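Local coordinates for protein-L-isoaspartate O-methyltransferase beta-aspartate methyltransferase (PDB 2PBF) that probably methylates isoaspartyl residues in damaged proteins using S-adenosyl-L-methionine, a protein-repair reaction whose product S-adenosyl-L-homocysteine is bound here, at residues Gly81-Asp86 with Gly161-Ile166; Asn76-Gly81 with Val96-Lys101; Val200-Thr205 with Lys213-Asp218; Met102-Asn107 with Leu137-Phe142; Arg39-Lys44 with Lys130-Glu135. One frame throughout, in Å; residues are numbered along the deposited sequence.

Contact 1 (Gly81-Asp86 with Gly161-Ile166); sequences GSRAID and GLFDAI
Ala84 pairs with Ala165 and Ile85 with Ile166 in parallel register, joining strand 83-87 to strand 163-168 at the middle of the Rossmann-like sheet of a class I methyltransferase. Backbone hydrogen bonds run from Ala165 N to Arg83 O and, at 2.9 Å, from Ile85 N to Ala165 O. At the corner at Asp164 a carboxylate is the acceptor instead: Arg83 N donates to Asp164 OD2 at 2.8 Å, nearly straight (164°), on the lone pair away from OD1. The guanidinium NH1 reaches Leu162 O at 2.9 Å from above the carbonyl plane and also bonds Leu160 O.

The ring of Phe163 is sandwiched. Arg83 NH1 lies over one face near the rim, an off-centre cation-pi contact with Arg83 CZ 4.5 Å from the Phe163 centroid and the two planes 30° apart. Ile85 CG2, set between backbone N and carbonyl carbon because CG1 is anti to N (chi1 178°), covers the opposite face as a CH-pi contact, 3.9 Å from the same centroid. On the other side of the sheet Ala84 CB meets Ala165 CB at 4.1 Å. Ile85 and Ile166 run side by side, with CG2 of Ile85 resting 3.7 Å from CG1 of Ile166.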
# COMPACT_ATOMS: atom_id res chain seq x y z
N GLY A 81 5.04 6.78 14.54
CA GLY A 81 4.69 6.20 15.82
C GLY A 81 3.69 5.11 15.62
O GLY A 81 3.45 4.33 16.52
N SER A 82 3.12 5.04 14.42
CA SER A 82 2.09 4.05 14.14
C SER A 82 2.59 2.85 13.38
O SER A 82 3.77 2.78 13.01
CB SER A 82 0.92 4.71 13.40
OG SER A 82 0.03 5.29 14.36
N ARG A 83 1.69 1.89 13.16
CA ARG A 83 1.98 0.64 12.48
C ARG A 83 1.07 0.48 11.25
O ARG A 83 -0.15 0.57 11.36
CB ARG A 83 1.78 -0.54 13.43
CG ARG A 83 2.51 -0.39 14.76
CD ARG A 83 2.43 -1.66 15.59
NE ARG A 83 3.39 -2.69 15.18
CZ ARG A 83 3.06 -3.93 14.83
NH1 ARG A 83 1.78 -4.32 14.80
NH2 ARG A 83 4.01 -4.78 14.48
N ALA A 84 1.70 0.26 10.10
CA ALA A 84 1.02 0.11 8.80
C ALA A 84 1.42 -1.22 8.15
O ALA A 84 2.53 -1.72 8.35
CB ALA A 84 1.39 1.26 7.87
N ILE A 85 0.50 -1.81 7.39
CA ILE A 85 0.79 -3.01 6.62
C ILE A 85 0.25 -2.81 5.20
O ILE A 85 -0.86 -2.32 5.00
CB ILE A 85 0.27 -4.33 7.31
CG1 ILE A 85 0.54 -5.57 6.44
CG2 ILE A 85 -1.22 -4.22 7.74
CD1 ILE A 85 0.34 -6.89 7.21
N ASP A 86 1.09 -3.15 4.22
CA ASP A 86 0.74 -3.05 2.81
C ASP A 86 0.58 -4.47 2.34
O ASP A 86 1.57 -5.22 2.22
CB ASP A 86 1.84 -2.33 2.04
CG ASP A 86 1.51 -2.11 0.58
OD1 ASP A 86 0.33 -2.20 0.18
OD2 ASP A 86 2.45 -1.80 -0.20
N GLY A 161 0.68 -8.30 15.66
CA GLY A 161 0.00 -7.24 16.38
C GLY A 161 -1.09 -6.54 15.59
O GLY A 161 -1.71 -7.12 14.70
N LEU A 162 -1.31 -5.27 15.94
CA LEU A 162 -2.40 -4.47 15.43
C LEU A 162 -1.86 -3.31 14.60
O LEU A 162 -0.75 -2.82 14.85
CB LEU A 162 -3.26 -3.95 16.59
CG LEU A 162 -3.93 -5.02 17.46
CD1 LEU A 162 -4.49 -4.40 18.73
CD2 LEU A 162 -5.02 -5.68 16.67
N PHE A 163 -2.66 -2.87 13.62
CA PHE A 163 -2.20 -1.89 12.65
C PHE A 163 -3.13 -0.70 12.53
O PHE A 163 -4.34 -0.83 12.39
CB PHE A 163 -1.96 -2.54 11.28
CG PHE A 163 -0.77 -3.46 11.27
CD1 PHE A 163 0.50 -2.98 10.96
CD2 PHE A 163 -0.92 -4.80 11.60
CE1 PHE A 163 1.60 -3.83 10.97
CE2 PHE A 163 0.17 -5.66 11.61
CZ PHE A 163 1.44 -5.18 11.30
N ASP A 164 -2.55 0.48 12.58
CA ASP A 164 -3.31 1.71 12.44
C ASP A 164 -3.74 1.93 10.99
O ASP A 164 -4.75 2.60 10.74
CB ASP A 164 -2.47 2.86 12.96
CG ASP A 164 -1.93 2.59 14.36
OD1 ASP A 164 -2.73 2.63 15.33
OD2 ASP A 164 -0.71 2.30 14.49
N ALA A 165 -3.00 1.35 10.06
CA ALA A 165 -3.29 1.50 8.63
C ALA A 165 -3.04 0.19 7.90
O ALA A 165 -1.95 -0.40 8.02
CB ALA A 165 -2.47 2.60 8.02
N ILE A 166 -4.07 -0.27 7.18
CA ILE A 166 -3.95 -1.47 6.36
C ILE A 166 -4.33 -1.16 4.93
O ILE A 166 -5.44 -0.74 4.64
CB ILE A 166 -4.83 -2.67 6.88
CG1 ILE A 166 -4.62 -2.88 8.39
CG2 ILE A 166 -4.53 -3.95 6.03
CD1 ILE A 166 -5.28 -4.13 8.99

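Contact 2 (Asn76-Gly81 with Val96-Lys101); sequences NVLKPG and VCMAIK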
# COMPACT_ATOMS: atom_id res chain seq x y z
N ASN A 76 -4.06 10.26 7.31
CA ASN A 76 -4.09 10.66 8.72
C ASN A 76 -3.82 9.51 9.70
O ASN A 76 -3.60 9.77 10.87
CB ASN A 76 -5.41 11.34 9.10
CG ASN A 76 -5.65 12.62 8.35
OD1 ASN A 76 -6.75 12.84 7.82
ND2 ASN A 76 -4.63 13.48 8.28
N VAL A 77 -3.85 8.27 9.22
CA VAL A 77 -3.49 7.12 10.06
C VAL A 77 -2.05 6.68 9.80
O VAL A 77 -1.44 5.97 10.60
CB VAL A 77 -4.49 5.95 9.93
CG1 VAL A 77 -5.89 6.39 10.39
CG2 VAL A 77 -4.54 5.39 8.48
N LEU A 78 -1.49 7.15 8.67
CA LEU A 78 -0.08 6.93 8.40
C LEU A 78 0.71 7.96 9.21
O LEU A 78 1.26 8.92 8.66
CB LEU A 78 0.23 7.03 6.90
CG LEU A 78 -0.41 5.96 6.02
CD1 LEU A 78 -0.30 6.35 4.53
CD2 LEU A 78 0.20 4.59 6.30
N LYS A 79 0.76 7.76 10.53
CA LYS A 79 1.43 8.73 11.41
C LYS A 79 2.73 8.19 11.99
O LYS A 79 2.84 7.01 12.29
CB LYS A 79 0.50 9.15 12.55
CG LYS A 79 -0.72 9.98 12.09
CD LYS A 79 -0.32 11.43 11.76
CE LYS A 79 -1.32 12.15 10.86
NZ LYS A 79 -2.58 12.59 11.55
N PRO A 80 3.73 9.05 12.15
CA PRO A 80 4.93 8.50 12.81
C PRO A 80 4.53 7.94 14.19
O PRO A 80 3.74 8.55 14.90
CB PRO A 80 5.85 9.70 12.97
CG PRO A 80 5.34 10.71 11.97
CD PRO A 80 3.88 10.47 11.80
N GLY A 81 5.04 6.78 14.54
CA GLY A 81 4.69 6.20 15.82
C GLY A 81 3.69 5.11 15.62
O GLY A 81 3.45 4.33 16.52
N VAL A 96 7.05 1.94 0.52
CA VAL A 96 8.00 3.04 0.69
C VAL A 96 7.29 4.38 1.00
O VAL A 96 7.72 5.13 1.87
CB VAL A 96 8.95 3.14 -0.53
CG1 VAL A 96 9.92 4.30 -0.40
CG2 VAL A 96 9.71 1.83 -0.67
N CYS A 97 6.20 4.66 0.30
CA CYS A 97 5.38 5.82 0.62
C CYS A 97 4.98 5.78 2.11
O CYS A 97 5.12 6.77 2.81
CB CYS A 97 4.15 5.92 -0.32
SG CYS A 97 4.49 6.62 -1.98
N MET A 98 4.54 4.62 2.60
CA MET A 98 4.22 4.51 4.02
C MET A 98 5.42 4.72 4.95
O MET A 98 5.30 5.41 5.96
CB MET A 98 3.58 3.15 4.34
CG MET A 98 2.21 2.90 3.76
SD MET A 98 1.80 1.17 4.10
CE MET A 98 0.11 1.18 3.56
N ALA A 99 6.57 4.11 4.61
CA ALA A 99 7.82 4.31 5.35
C ALA A 99 8.22 5.78 5.46
O ALA A 99 8.75 6.22 6.49
CB ALA A 99 8.97 3.52 4.69
N ILE A 100 8.00 6.52 4.37
CA ILE A 100 8.34 7.93 4.29
C ILE A 100 7.43 8.78 5.16
O ILE A 100 7.91 9.58 5.96
CB ILE A 100 8.34 8.46 2.83
CG1 ILE A 100 9.62 8.04 2.13
CG2 ILE A 100 8.19 10.02 2.78
CD1 ILE A 100 10.87 8.31 2.93
N LYS A 101 6.13 8.57 5.01
CA LYS A 101 5.15 9.35 5.75
C LYS A 101 5.25 9.13 7.26
O LYS A 101 4.97 10.03 8.07
CB LYS A 101 3.74 8.98 5.27
CG LYS A 101 2.86 10.18 5.11
CD LYS A 101 2.10 10.44 6.35
CE LYS A 101 1.65 11.86 6.45
NZ LYS A 101 0.95 12.01 7.78
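Leu78, Lys79 and Pro80 meet Met98 and Lys101 beside the first strand-loop-helix unit of the Rossmann-like fold: the connection entering strand 83-87 packs on helix 93-101, which follows that strand. In this family the unit carries the glycine-rich cofactor motif, and the side chain of Met98 is about 8 Å from the bound S-adenosyl-L-homocysteine. Leu78 sits at the centre of an inverse gamma turn, closed by a weak bond from Lys79 N to Val77 O (2.8 Å). Its side chain crosses that of Met98 obliquely, CD2 touching Met98 CG at 3.7 Å. Met98 has CG anti to the carbonyl carbon (chi1 -67°), and its chain is extended from there.

The chain of Lys101 passes beside the turn, but the fit of its CD against Leu78 O is too tight to be trusted. Its NZ donates to Ile75 O; a second bond, to Leu78 O, is doubtful because that oxygen is crowded. Lys79 runs alongside in the same direction, with CE 3.8 Å from Lys101 NZ. The two ammonium groups stay 5.2 Å apart, NZ to NZ, and Lys79 NZ turns back to Asn76 O at 3.1 Å. Pro80 CD rests 3.9 Å from Lys101 O.

Leu78 and Met98 both press on Ala84 of strand 83-87; Leu78 continues to Ala165 and Met98 to His167 on strand 163-168. Thr33 of helix 28-35 packs against Cys97, Ile100 and Lys101.

Contact 3 (Val200-Thr205 with Lys213-Asp218); sequences VLYEIT and KDRLFD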
# COMPACT_ATOMS: atom_id res chain seq x y z
N VAL A 200 -15.28 -2.97 -5.50
CA VAL A 200 -15.63 -1.77 -4.75
C VAL A 200 -14.60 -1.46 -3.68
O VAL A 200 -14.36 -2.27 -2.78
CB VAL A 200 -17.06 -1.86 -4.09
CG1 VAL A 200 -17.43 -0.52 -3.46
CG2 VAL A 200 -18.13 -2.24 -5.12
N LEU A 201 -14.01 -0.28 -3.77
CA LEU A 201 -13.04 0.15 -2.78
C LEU A 201 -13.75 0.55 -1.50
O LEU A 201 -14.56 1.47 -1.51
CB LEU A 201 -12.17 1.30 -3.29
CG LEU A 201 -10.90 1.60 -2.48
CD1 LEU A 201 -9.81 0.57 -2.78
CD2 LEU A 201 -10.43 2.99 -2.82
N TYR A 202 -13.41 -0.14 -0.41
CA TYR A 202 -13.98 0.06 0.92
C TYR A 202 -13.00 0.68 1.89
O TYR A 202 -11.82 0.33 1.92
CB TYR A 202 -14.46 -1.28 1.50
CG TYR A 202 -15.87 -1.63 1.12
CD1 TYR A 202 -16.16 -2.29 -0.07
CD2 TYR A 202 -16.94 -1.27 1.96
CE1 TYR A 202 -17.45 -2.60 -0.42
CE2 TYR A 202 -18.24 -1.56 1.63
CZ TYR A 202 -18.50 -2.23 0.44
OH TYR A 202 -19.82 -2.52 0.13
N GLU A 203 -13.49 1.62 2.69
CA GLU A 203 -12.76 2.08 3.86
C GLU A 203 -13.42 1.54 5.14
O GLU A 203 -14.55 1.90 5.49
CB GLU A 203 -12.67 3.60 3.88
CG GLU A 203 -11.95 4.15 5.09
CD GLU A 203 -11.88 5.64 5.05
OE1 GLU A 203 -11.26 6.19 4.11
OE2 GLU A 203 -12.47 6.27 5.97
N ILE A 204 -12.70 0.66 5.81
CA ILE A 204 -13.17 0.04 7.02
C ILE A 204 -12.44 0.62 8.24
O ILE A 204 -11.21 0.73 8.24
CB ILE A 204 -13.04 -1.47 6.91
CG1 ILE A 204 -13.84 -1.95 5.68
CG2 ILE A 204 -13.52 -2.13 8.19
CD1 ILE A 204 -13.34 -3.18 5.03
N THR A 205 -13.21 1.01 9.26
CA THR A 205 -12.68 1.60 10.49
C THR A 205 -13.14 0.80 11.71
O THR A 205 -14.16 0.14 11.65
CB THR A 205 -13.12 3.06 10.63
OG1 THR A 205 -12.96 3.73 9.37
CG2 THR A 205 -12.30 3.80 11.69
N LYS A 213 -18.21 0.03 7.91
CA LYS A 213 -17.85 -0.24 6.52
C LYS A 213 -18.33 0.91 5.64
O LYS A 213 -19.49 1.33 5.73
CB LYS A 213 -18.46 -1.56 6.08
CG LYS A 213 -17.49 -2.51 5.44
CD LYS A 213 -18.18 -3.82 5.04
CE LYS A 213 -18.25 -4.82 6.20
NZ LYS A 213 -18.64 -6.18 5.71
N ASP A 214 -17.43 1.44 4.81
CA ASP A 214 -17.70 2.65 4.04
C ASP A 214 -17.41 2.39 2.57
O ASP A 214 -16.25 2.26 2.16
CB ASP A 214 -16.84 3.79 4.58
CG ASP A 214 -17.27 5.16 4.08
OD1 ASP A 214 -18.13 5.26 3.18
OD2 ASP A 214 -16.71 6.14 4.62
N ARG A 215 -18.49 2.32 1.79
CA ARG A 215 -18.44 1.97 0.37
C ARG A 215 -17.99 3.20 -0.41
O ARG A 215 -18.70 4.20 -0.44
CB ARG A 215 -19.84 1.49 -0.08
CG ARG A 215 -19.83 0.51 -1.26
CD ARG A 215 -21.20 0.27 -1.96
NE ARG A 215 -20.99 0.18 -3.41
CZ ARG A 215 -20.97 1.24 -4.23
NH1 ARG A 215 -21.21 2.46 -3.76
NH2 ARG A 215 -20.72 1.08 -5.52
N LEU A 216 -16.82 3.14 -1.03
CA LEU A 216 -16.26 4.35 -1.66
C LEU A 216 -16.69 4.49 -3.10
O LEU A 216 -17.61 5.25 -3.40
CB LEU A 216 -14.73 4.44 -1.50
CG LEU A 216 -14.21 4.66 -0.06
CD1 LEU A 216 -12.70 4.81 -0.05
CD2 LEU A 216 -14.88 5.86 0.65
N PHE A 217 -16.04 3.76 -4.00
CA PHE A 217 -16.44 3.72 -5.40
C PHE A 217 -15.84 2.50 -6.10
O PHE A 217 -15.01 1.79 -5.53
CB PHE A 217 -16.03 5.01 -6.11
CG PHE A 217 -14.64 5.45 -5.79
CD1 PHE A 217 -13.55 4.74 -6.27
CD2 PHE A 217 -14.43 6.56 -4.99
CE1 PHE A 217 -12.27 5.13 -5.96
CE2 PHE A 217 -13.14 6.97 -4.68
CZ PHE A 217 -12.06 6.24 -5.16
N ASP A 218 -16.28 2.28 -7.35
CA ASP A 218 -15.83 1.16 -8.14
C ASP A 218 -14.38 1.35 -8.59
O ASP A 218 -13.96 2.46 -8.91
CB ASP A 218 -16.76 0.95 -9.33
CG ASP A 218 -18.19 0.71 -8.90
OD1 ASP A 218 -18.39 -0.03 -7.91
OD2 ASP A 218 -19.11 1.28 -9.54
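Leu201 and Glu203 make the main backbone hydrogen bonds of this antiparallel hairpin. Glu203 N gives a 2.9 Å bond to Asp214 O, straight at 163°, and Leu201 N one of the same length to Phe217 O. Leu201 O accepts from Leu216 N, so Leu201 faces both Leu216 and Phe217: a beta bulge, with one extra residue in 212-219 between the pairs Val200-Asp218 and Tyr202-Arg215. Glu203 OE1 forms a salt bridge with Arg73 NE; Arg215 NE (salt bridge) and Tyr202 OH (hydrogen bond) both go to Glu195.

Arg215 CA lies over one face of the Tyr202 ring, 4.1 Å from its centroid. With CG anti to the backbone N (chi1 -153°), Arg215 brings CG to 3.3 Å from Tyr202 OH and against Val200 CG1, which covers one face of the guanidinium. Lys213 CG lies 3.7 Å from Ile204 CG1. On the other face Leu201 CD2 meets Leu216 CD1 at 4.0 Å.

Strand 198-205 is held on its far side by strand 187-195, leaving 212-219 outermost within the chain; in the classical class I methyltransferase sheet the last strand is inserted between its two predecessors. Helix 64-74 covers the leucine face, Leu69 touching Leu201 and Phe217.

Contact 4 (Met102-Asn107 with Leu137-Phe142); sequences MNVLEN and LKIDNF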
# COMPACT_ATOMS: atom_id res chain seq x y z
N MET A 102 5.63 7.91 7.62
CA MET A 102 5.69 7.52 9.02
C MET A 102 7.11 7.65 9.61
O MET A 102 7.34 7.34 10.77
CB MET A 102 5.16 6.08 9.17
CG MET A 102 3.65 5.95 8.91
SD MET A 102 3.14 4.25 8.63
CE MET A 102 2.99 3.71 10.31
N ASN A 103 8.06 8.06 8.78
CA ASN A 103 9.43 8.28 9.21
C ASN A 103 10.02 7.11 9.96
O ASN A 103 10.57 7.28 11.06
CB ASN A 103 9.52 9.56 10.06
CG ASN A 103 10.93 10.18 10.06
OD1 ASN A 103 11.91 9.63 9.51
ND2 ASN A 103 11.03 11.34 10.69
N VAL A 104 9.91 5.91 9.39
CA VAL A 104 10.51 4.72 9.98
C VAL A 104 12.01 4.88 10.21
O VAL A 104 12.58 4.20 11.07
CB VAL A 104 10.24 3.43 9.15
CG1 VAL A 104 8.76 3.10 9.14
CG2 VAL A 104 10.77 3.59 7.75
N LEU A 105 12.64 5.77 9.46
CA LEU A 105 14.10 5.97 9.57
C LEU A 105 14.52 6.67 10.87
O LEU A 105 15.52 6.29 11.49
CB LEU A 105 14.65 6.72 8.34
CG LEU A 105 14.79 5.95 7.02
CD1 LEU A 105 15.20 6.94 5.90
CD2 LEU A 105 15.79 4.82 7.13
N GLU A 106 13.75 7.68 11.29
CA GLU A 106 14.01 8.42 12.53
C GLU A 106 13.17 7.94 13.72
O GLU A 106 13.63 7.98 14.87
CB GLU A 106 13.82 9.94 12.33
CG GLU A 106 14.90 10.63 11.52
CD GLU A 106 14.58 12.11 11.19
OE1 GLU A 106 13.57 12.69 11.70
OE2 GLU A 106 15.35 12.71 10.40
N ASN A 107 11.96 7.46 13.45
CA ASN A 107 11.03 7.04 14.50
C ASN A 107 11.02 5.51 14.67
O ASN A 107 10.50 4.76 13.83
CB ASN A 107 9.65 7.61 14.22
CG ASN A 107 8.72 7.57 15.43
OD1 ASN A 107 8.71 6.62 16.19
ND2 ASN A 107 7.92 8.61 15.59
N LEU A 137 16.49 -0.99 4.02
CA LEU A 137 16.64 -2.42 4.27
C LEU A 137 17.77 -2.71 5.25
O LEU A 137 18.25 -3.84 5.36
CB LEU A 137 16.75 -3.25 2.98
CG LEU A 137 16.06 -2.70 1.74
CD1 LEU A 137 17.13 -2.09 0.85
CD2 LEU A 137 15.32 -3.76 0.98
N LYS A 138 18.14 -1.67 5.99
CA LYS A 138 19.08 -1.78 7.10
C LYS A 138 18.37 -1.69 8.46
O LYS A 138 18.98 -1.88 9.50
CB LYS A 138 20.16 -0.70 6.99
CG LYS A 138 21.09 -0.80 5.76
CD LYS A 138 21.71 -2.21 5.60
CE LYS A 138 22.58 -2.31 4.34
NZ LYS A 138 23.97 -1.76 4.51
N ILE A 139 17.07 -1.40 8.46
CA ILE A 139 16.38 -1.12 9.71
C ILE A 139 15.44 -2.23 10.16
O ILE A 139 15.04 -3.08 9.37
CB ILE A 139 15.71 0.25 9.68
CG1 ILE A 139 14.53 0.25 8.67
CG2 ILE A 139 16.78 1.32 9.39
CD1 ILE A 139 13.89 1.58 8.43
N ASP A 140 15.09 -2.21 11.44
CA ASP A 140 14.27 -3.26 12.03
C ASP A 140 12.79 -3.02 11.79
O ASP A 140 12.00 -3.96 11.86
CB ASP A 140 14.47 -3.31 13.55
CG ASP A 140 15.75 -4.05 13.97
OD1 ASP A 140 16.22 -4.93 13.21
OD2 ASP A 140 16.26 -3.73 15.08
N ASN A 141 12.42 -1.75 11.56
CA ASN A 141 11.02 -1.39 11.49
C ASN A 141 10.46 -1.13 10.06
O ASN A 141 9.47 -0.44 9.90
CB ASN A 141 10.73 -0.21 12.46
CG ASN A 141 11.52 1.03 12.13
OD1 ASN A 141 12.56 0.96 11.50
ND2 ASN A 141 11.00 2.17 12.51
N PHE A 142 11.14 -1.68 9.06
CA PHE A 142 10.62 -1.73 7.70
C PHE A 142 10.98 -3.10 7.14
O PHE A 142 12.12 -3.54 7.27
CB PHE A 142 11.20 -0.60 6.82
CG PHE A 142 10.76 -0.67 5.37
CD1 PHE A 142 9.61 -0.02 4.96
CD2 PHE A 142 11.44 -1.47 4.44
CE1 PHE A 142 9.14 -0.12 3.62
CE2 PHE A 142 10.98 -1.58 3.10
CZ PHE A 142 9.85 -0.87 2.69
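Asn141 brings the edge of its amide to Val104. Val104 O lies 12° out of the amide plane and takes a hydrogen bond from ND2 at 2.9 Å; the N-H...O angle is 152°, and the donor sits in the carbonyl plane on a lone pair. The same ND2 donates to Ser110 O, so this one nitrogen is gripped by two backbone carbonyls. Asn141 CG occupies the crowded position between backbone N and carbonyl carbon (chi1 61°), and Val104 CB lies 3.7 Å from ND2. The Phe142 ring leads away from this contact toward Thr95, Ala99 and Ile129, while its CB comes 4.3 Å from Val104 CG2.

The apolar part centres on Ile139 CD1. It lies 3.8 Å from Val104 CG2 and 4.0 Å from Leu105 CD2, both side chains crossing Ile139 at about a right angle. Val104 CG1 touches Asn141 O at 3.7 Å.

Within 102-107 a second amide shapes the turn. Asn103 OD1 accepts from Glu106 N, an Asx motif with the donor well above the carbonyl plane, and Asn103 ND2 returns a 3.0 Å bond to Glu106 OE1. Asn103, with positive phi, also closes a Schellman motif at the end of helix 93-101.

Asn141 is further tied by backbone bonding to Val112, and Val104 packs on that same residue. The contact thus joins two successive helix-to-strand connections of the Rossmann-like fold, those entering the neighbouring parallel strands 111-116 and 142-146.

Contact 5 (Arg39-Lys44 with Lys130-Glu135); sequences RGKYIK and KRDKPE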
# COMPACT_ATOMS: atom_id res chain seq x y z
N ARG A 39 8.55 7.31 -9.01
CA ARG A 39 7.93 6.12 -9.63
C ARG A 39 8.86 5.36 -10.57
O ARG A 39 8.81 4.12 -10.63
CB ARG A 39 6.63 6.52 -10.35
CG ARG A 39 5.72 5.37 -10.78
CD ARG A 39 4.45 5.89 -11.49
NE ARG A 39 3.77 4.86 -12.27
CZ ARG A 39 2.93 3.94 -11.76
NH1 ARG A 39 2.63 3.95 -10.47
NH2 ARG A 39 2.37 3.03 -12.55
N GLY A 40 9.72 6.10 -11.27
CA GLY A 40 10.76 5.52 -12.15
C GLY A 40 11.79 4.63 -11.48
O GLY A 40 12.49 3.85 -12.14
N LYS A 41 11.89 4.72 -10.16
CA LYS A 41 12.76 3.82 -9.40
C LYS A 41 12.02 2.51 -9.06
O LYS A 41 12.62 1.57 -8.52
CB LYS A 41 13.28 4.52 -8.13
CG LYS A 41 13.97 5.84 -8.40
CD LYS A 41 15.46 5.65 -8.59
CE LYS A 41 16.22 6.95 -8.30
NZ LYS A 41 17.64 6.70 -7.89
N TYR A 42 10.73 2.46 -9.39
CA TYR A 42 9.83 1.35 -9.04
C TYR A 42 9.25 0.59 -10.24
O TYR A 42 8.77 -0.55 -10.12
CB TYR A 42 8.75 1.83 -8.06
CG TYR A 42 9.40 2.11 -6.74
CD1 TYR A 42 9.49 1.13 -5.75
CD2 TYR A 42 10.03 3.33 -6.51
CE1 TYR A 42 10.16 1.38 -4.54
CE2 TYR A 42 10.70 3.59 -5.33
CZ TYR A 42 10.75 2.62 -4.35
OH TYR A 42 11.40 2.91 -3.18
N ILE A 43 9.32 1.24 -11.39
CA ILE A 43 8.98 0.62 -12.67
C ILE A 43 9.81 1.27 -13.78
O ILE A 43 9.96 2.49 -13.82
CB ILE A 43 7.46 0.70 -12.98
CG1 ILE A 43 7.12 -0.20 -14.18
CG2 ILE A 43 7.01 2.13 -13.22
CD1 ILE A 43 6.80 -1.61 -13.81
N LYS A 44 10.34 0.44 -14.67
CA LYS A 44 11.15 0.91 -15.79
C LYS A 44 10.33 1.44 -16.99
O LYS A 44 10.63 2.51 -17.51
CB LYS A 44 12.12 -0.19 -16.24
CG LYS A 44 13.60 0.06 -15.88
CD LYS A 44 13.87 -0.22 -14.40
CE LYS A 44 15.36 -0.16 -14.07
NZ LYS A 44 15.78 -1.44 -13.42
N LYS A 130 16.55 -0.93 -2.79
CA LYS A 130 18.01 -0.79 -2.81
C LYS A 130 18.45 0.39 -3.67
O LYS A 130 19.23 1.22 -3.21
CB LYS A 130 18.70 -2.09 -3.26
CG LYS A 130 18.48 -3.30 -2.36
CD LYS A 130 19.73 -4.21 -2.24
CE LYS A 130 19.64 -5.12 -0.99
NZ LYS A 130 20.65 -6.24 -0.95
N ARG A 131 17.94 0.50 -4.90
CA ARG A 131 18.35 1.59 -5.79
C ARG A 131 17.80 2.95 -5.39
O ARG A 131 18.45 3.99 -5.66
CB ARG A 131 18.06 1.27 -7.27
CG ARG A 131 16.87 1.99 -7.94
CD ARG A 131 16.90 1.75 -9.48
NE ARG A 131 17.08 0.33 -9.78
CZ ARG A 131 16.09 -0.56 -9.87
NH1 ARG A 131 14.84 -0.17 -9.71
NH2 ARG A 131 16.37 -1.84 -10.12
N ASP A 132 16.64 2.96 -4.73
CA ASP A 132 16.01 4.21 -4.33
C ASP A 132 16.47 4.68 -2.94
O ASP A 132 17.02 5.78 -2.81
CB ASP A 132 14.49 4.07 -4.38
CG ASP A 132 13.77 5.40 -4.12
OD1 ASP A 132 14.26 6.48 -4.56
OD2 ASP A 132 12.68 5.36 -3.49
N LYS A 133 16.23 3.85 -1.93
CA LYS A 133 16.47 4.20 -0.53
C LYS A 133 17.05 2.99 0.21
O LYS A 133 16.32 2.35 1.00
CB LYS A 133 15.16 4.62 0.13
CG LYS A 133 14.61 5.95 -0.36
CD LYS A 133 13.15 6.10 -0.03
CE LYS A 133 12.66 7.50 -0.36
NZ LYS A 133 12.61 7.78 -1.83
N PRO A 134 18.35 2.67 -0.03
CA PRO A 134 18.93 1.45 0.52
C PRO A 134 18.91 1.44 2.05
O PRO A 134 19.02 0.39 2.66
CB PRO A 134 20.39 1.46 -0.01
CG PRO A 134 20.65 2.83 -0.42
CD PRO A 134 19.34 3.45 -0.80
N GLU A 135 18.77 2.62 2.65
CA GLU A 135 18.73 2.76 4.10
C GLU A 135 17.54 2.01 4.73
O GLU A 135 17.63 1.55 5.87
CB GLU A 135 18.73 4.25 4.49
CG GLU A 135 17.55 5.07 3.96
CD GLU A 135 17.80 5.77 2.62
OE1 GLU A 135 18.61 5.26 1.82
OE2 GLU A 135 17.18 6.83 2.37
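Tyr42 and Asp132 join the loop that follows helix 28-35 to the C-terminal end of helix 119-132, one of the helices flanking the Rossmann-like sheet. Tyr42 OH donates to Asp132 OD2 at 2.8 Å on the lone pair away from OD1. That oxygen lies at the edge of the ring, in its plane, whereas the carboxylate as a whole is turned 88° to it. With CG anti to the backbone N (chi1 -173°), the Asp132 carboxylate stands out toward the tyrosine hydroxyl. A carboxylate at a helix C-terminus would be expected to be electrostatically disfavoured there, and the hydroxyl and a neighbouring lysine probably offset this. The side chain of Tyr42 is about 7 Å from the bound S-adenosyl-L-homocysteine and also packs on Val96 and Ile61.

Lys41 lies across the aspartate at about a right angle, CB 4.0 Å from Asp132 CB, while its CD meets Arg131 CG. Arg131 NH1 gives a weak, bent bond (125°) to Lys41 O at 3.1 Å and an ordinary hydrogen bond to Asn128 OD1. Lys44 approaches Arg131 tip to tip, its NZ over one face of the guanidinium and only 3.4 Å from NH2; these are like charges, and no bond links them. Lys133 NZ, which also bonds Gln36 O, forms a salt bridge with Asp132 OD2 at 2.9 Å, coming from above the carboxylate plane.

Contact 1 lies on the central parallel strands, and contacts 2 and 4 both touch it: contact 2, its centre 9 Å away, shares Gly81, and Met102 of contact 4 packs on Ser82 and Ala84. Along the chain contacts 1 and 2 cross, and contact 4 is nested inside the loop closed by contact 1. The loop closed by contact 5 encloses contact 2; contact 5 touches it through Val96 and meets contact 4 through Leu105 with Glu135 and Leu137 with Lys130. Contact 3 comes last, on the sheet of contact 1, its centre about 30 Å from that of contact 5. Together they span one Rossmann-like domain, from the hairpin edge to loop 39-44, whose Tyr42 side chain is about 7 Å from S-adenosyl-L-homocysteine.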